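Transcriptional regulator (Saccharomonospora viridis, PDB 4KWA) probably binds DNA as a TetR-family transcriptional regulator and holds a choline ion in its C-terminal domain. Local coordinates at residues A[22-30]-A[41-52]. Numbering follows the deposited sequence.
Sequences YHNVRIHDI and IHYHFPSKKDIL
Ile27 and Ile51 meet methyl to methyl, their CD1 atoms 3.6 Å apart, and Ile30 brings its own CD1 up to the same Ile51 methyl. The other branch of Ile27, CG2, anti to the backbone N, turns toward helix 38-44, where it packs on CB and CG2 of Ile41 and lies 3.8 Å from CE1 of His42, whose imidazole it approaches obliquely. Helix 2-20 closes this core from a further direction, Ile9 touching Ile41 and Ala13 touching Ile51.

Farther along, the Tyr22 ring slots between two side chains one turn apart on helix 48-71. Leu52 CD2 sits over the centre of one face, 4.0 Å from the Tyr22 ring centroid, a CH-pi contact. Across the opposite face runs Lys48, fully extended beyond CG, with CE above the ring nearer its rim and NZ 4.7 Å from the Tyr22 centroid, almost on the ring normal, in a cation-pi interaction. Because CG of Lys48 stands anti to the backbone N (chi1 -154°), the chain is directed along the tyrosine from its hydroxyl end toward its backbone.

There Lys48 NZ donates to two carbonyls, Tyr22 O at 2.8 Å and Val25 O at 2.7 Å, both approached somewhat out of the carbonyl plane; a water 3.0 Å from NZ accepts a third bond and links it to His23 ND1. The lysine thus ties the turn before helix 27-34 to the first turn of helix 48-71. At that second helix's start, Ser47 is the N-cap, its OG accepting from Asp50 N at 3.1 Å. His23 NE2 is hydrogen-bonded to Glu108 OE2, and its ring meets His23 of the second subunit. This packing is part of the core of a TetR-family DNA-binding domain, in which helices 27-34 and 38-44 form the predicted helix-turn-helix and pack against helix 48-71.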
# COMPACT_ATOMS: atom_id res chain seq x y z
N TYR A 22 12.18 -9.24 2.76
CA TYR A 22 12.80 -9.95 1.67
C TYR A 22 14.26 -9.66 1.48
O TYR A 22 15.05 -10.58 1.35
CB TYR A 22 12.07 -9.59 0.36
CG TYR A 22 12.75 -10.14 -0.82
CD1 TYR A 22 12.71 -11.49 -1.11
CD2 TYR A 22 13.37 -9.31 -1.73
CE1 TYR A 22 13.34 -12.00 -2.21
CE2 TYR A 22 13.97 -9.84 -2.87
CZ TYR A 22 13.93 -11.17 -3.10
OH TYR A 22 14.57 -11.68 -4.21
N HIS A 23 14.65 -8.38 1.54
CA HIS A 23 16.12 -8.04 1.31
C HIS A 23 17.05 -8.33 2.50
O HIS A 23 18.30 -8.29 2.37
CB HIS A 23 16.24 -6.61 0.81
CG HIS A 23 15.59 -6.42 -0.56
ND1 HIS A 23 16.19 -6.83 -1.74
CD2 HIS A 23 14.41 -5.86 -0.91
CE1 HIS A 23 15.39 -6.53 -2.76
NE2 HIS A 23 14.32 -5.91 -2.28
N ASN A 24 16.45 -8.59 3.65
CA ASN A 24 17.15 -8.93 4.86
C ASN A 24 17.20 -10.40 5.08
O ASN A 24 17.78 -10.83 6.04
CB ASN A 24 16.52 -8.25 6.07
CG ASN A 24 16.49 -6.76 5.91
OD1 ASN A 24 17.48 -6.19 5.53
ND2 ASN A 24 15.35 -6.14 6.13
N VAL A 25 16.51 -11.17 4.27
CA VAL A 25 16.61 -12.60 4.40
C VAL A 25 17.71 -13.18 3.51
O VAL A 25 17.66 -13.07 2.29
CB VAL A 25 15.32 -13.25 3.97
CG1 VAL A 25 15.51 -14.75 3.88
CG2 VAL A 25 14.23 -12.94 4.94
N ARG A 26 18.68 -13.87 4.10
CA ARG A 26 19.71 -14.47 3.37
C ARG A 26 19.41 -15.95 3.20
O ARG A 26 18.71 -16.55 4.00
CB ARG A 26 21.09 -14.22 4.07
CG ARG A 26 21.47 -12.75 3.92
CD ARG A 26 22.56 -12.23 4.81
NE ARG A 26 22.74 -10.80 4.54
CZ ARG A 26 22.03 -9.81 5.11
NH1 ARG A 26 22.30 -8.56 4.77
NH2 ARG A 26 21.06 -10.04 6.01
N ILE A 27 20.04 -16.56 2.22
CA ILE A 27 19.82 -17.99 1.99
C ILE A 27 20.20 -18.86 3.21
O ILE A 27 19.51 -19.83 3.55
CB ILE A 27 20.58 -18.50 0.76
CG1 ILE A 27 20.11 -17.72 -0.51
CG2 ILE A 27 20.40 -20.02 0.56
CD1 ILE A 27 18.61 -17.62 -0.71
N HIS A 28 21.27 -18.50 3.91
CA HIS A 28 21.69 -19.32 5.06
C HIS A 28 20.67 -19.20 6.20
O HIS A 28 20.65 -20.02 7.05
CB HIS A 28 23.08 -18.97 5.56
CG HIS A 28 23.11 -17.83 6.53
ND1 HIS A 28 23.23 -16.51 6.14
CD2 HIS A 28 23.03 -17.82 7.89
CE1 HIS A 28 23.22 -15.73 7.21
NE2 HIS A 28 23.08 -16.50 8.28
N ASP A 29 19.86 -18.13 6.22
CA ASP A 29 18.81 -17.99 7.28
C ASP A 29 17.79 -19.09 7.02
O ASP A 29 17.25 -19.72 7.97
CB ASP A 29 18.12 -16.64 7.17
CG ASP A 29 19.01 -15.51 7.50
OD1 ASP A 29 19.75 -15.66 8.48
OD2 ASP A 29 18.91 -14.42 6.85
N ILE A 30 17.45 -19.29 5.76
CA ILE A 30 16.53 -20.37 5.41
C ILE A 30 17.12 -21.74 5.69
O ILE A 30 16.50 -22.60 6.36
CB ILE A 30 16.10 -20.27 3.95
CG1 ILE A 30 15.47 -18.95 3.72
CG2 ILE A 30 15.04 -21.29 3.59
CD1 ILE A 30 15.38 -18.49 2.27
N ILE A 41 18.98 -25.50 -1.48
CA ILE A 41 18.13 -24.36 -1.76
C ILE A 41 18.39 -23.80 -3.15
O ILE A 41 17.46 -23.58 -3.92
CB ILE A 41 18.25 -23.21 -0.73
CG1 ILE A 41 18.09 -23.66 0.75
CG2 ILE A 41 17.26 -22.15 -1.09
CD1 ILE A 41 16.94 -24.56 1.01
N HIS A 42 19.67 -23.58 -3.48
CA HIS A 42 20.04 -23.03 -4.83
C HIS A 42 19.55 -23.97 -5.97
O HIS A 42 19.06 -23.55 -7.05
CB HIS A 42 21.55 -22.79 -4.90
CG HIS A 42 22.11 -21.87 -3.83
ND1 HIS A 42 21.62 -20.61 -3.58
CD2 HIS A 42 23.22 -22.00 -3.05
CE1 HIS A 42 22.36 -20.02 -2.66
NE2 HIS A 42 23.32 -20.85 -2.30
N TYR A 43 19.58 -25.26 -5.68
CA TYR A 43 19.13 -26.25 -6.68
C TYR A 43 17.70 -26.06 -7.03
O TYR A 43 17.36 -25.99 -8.22
CB TYR A 43 19.41 -27.66 -6.20
CG TYR A 43 18.93 -28.78 -7.08
CD1 TYR A 43 19.49 -28.99 -8.37
CD2 TYR A 43 18.02 -29.71 -6.61
CE1 TYR A 43 19.08 -30.05 -9.18
CE2 TYR A 43 17.61 -30.79 -7.40
CZ TYR A 43 18.15 -30.97 -8.67
OH TYR A 43 17.75 -32.09 -9.43
N HIS A 44 16.85 -25.80 -6.05
CA HIS A 44 15.47 -25.62 -6.40
C HIS A 44 15.14 -24.20 -6.83
O HIS A 44 14.29 -23.98 -7.69
CB HIS A 44 14.59 -26.01 -5.25
CG HIS A 44 14.61 -27.48 -4.98
ND1 HIS A 44 15.10 -28.02 -3.81
CD2 HIS A 44 14.24 -28.53 -5.75
CE1 HIS A 44 15.00 -29.33 -3.85
NE2 HIS A 44 14.50 -29.67 -5.03
N PHE A 45 15.86 -23.23 -6.30
CA PHE A 45 15.57 -21.82 -6.56
C PHE A 45 16.89 -21.06 -6.75
O PHE A 45 17.46 -20.54 -5.78
CB PHE A 45 14.82 -21.27 -5.33
CG PHE A 45 13.62 -22.12 -4.95
CD1 PHE A 45 13.62 -22.90 -3.81
CD2 PHE A 45 12.45 -22.05 -5.72
CE1 PHE A 45 12.51 -23.63 -3.44
CE2 PHE A 45 11.36 -22.81 -5.37
CZ PHE A 45 11.40 -23.60 -4.22
N PRO A 46 17.39 -21.06 -8.01
CA PRO A 46 18.69 -20.47 -8.35
C PRO A 46 18.89 -19.04 -7.99
O PRO A 46 20.04 -18.60 -8.02
CB PRO A 46 18.81 -20.70 -9.88
CG PRO A 46 17.83 -21.78 -10.19
CD PRO A 46 16.71 -21.58 -9.19
N SER A 47 17.82 -18.28 -7.70
CA SER A 47 18.04 -16.96 -7.29
C SER A 47 17.00 -16.64 -6.25
O SER A 47 15.91 -17.25 -6.16
CB SER A 47 17.84 -15.99 -8.45
OG SER A 47 16.47 -15.74 -8.57
N LYS A 48 17.34 -15.63 -5.49
CA LYS A 48 16.49 -15.23 -4.42
C LYS A 48 15.11 -14.84 -4.97
O LYS A 48 14.06 -15.17 -4.36
CB LYS A 48 17.15 -14.04 -3.78
CG LYS A 48 16.75 -13.91 -2.38
CD LYS A 48 17.49 -12.76 -1.80
CE LYS A 48 16.81 -12.52 -0.48
NZ LYS A 48 17.49 -11.37 0.15
N LYS A 49 15.10 -14.09 -6.09
CA LYS A 49 13.83 -13.65 -6.71
C LYS A 49 13.00 -14.82 -7.06
O LYS A 49 11.76 -14.73 -7.11
CB LYS A 49 14.02 -12.78 -7.99
CG LYS A 49 14.54 -11.38 -7.72
CD LYS A 49 14.77 -10.57 -9.01
CE LYS A 49 15.80 -11.19 -9.95
NZ LYS A 49 16.09 -10.29 -11.10
N ASP A 50 13.63 -15.94 -7.38
CA ASP A 50 12.81 -17.12 -7.62
C ASP A 50 12.17 -17.64 -6.37
O ASP A 50 11.03 -18.14 -6.46
CB ASP A 50 13.55 -18.27 -8.25
CG ASP A 50 13.53 -18.19 -9.74
OD1 ASP A 50 13.93 -17.13 -10.28
OD2 ASP A 50 13.07 -19.17 -10.35
N ILE A 51 12.87 -17.59 -5.23
CA ILE A 51 12.23 -18.01 -3.96
C ILE A 51 10.98 -17.10 -3.69
O ILE A 51 9.91 -17.62 -3.34
CB ILE A 51 13.18 -17.95 -2.75
CG1 ILE A 51 14.39 -18.83 -3.04
CG2 ILE A 51 12.42 -18.40 -1.46
CD1 ILE A 51 15.39 -18.82 -1.92
N LEU A 52 11.09 -15.79 -3.91
CA LEU A 52 9.96 -14.88 -3.68
C LEU A 52 8.80 -15.22 -4.65
O LEU A 52 7.65 -15.41 -4.21
CB LEU A 52 10.36 -13.43 -3.89
CG LEU A 52 9.33 -12.29 -3.72
CD1 LEU A 52 8.66 -12.39 -2.38
CD2 LEU A 52 9.90 -10.91 -3.91
O HOH W 1 17.80 -9.01 -1.64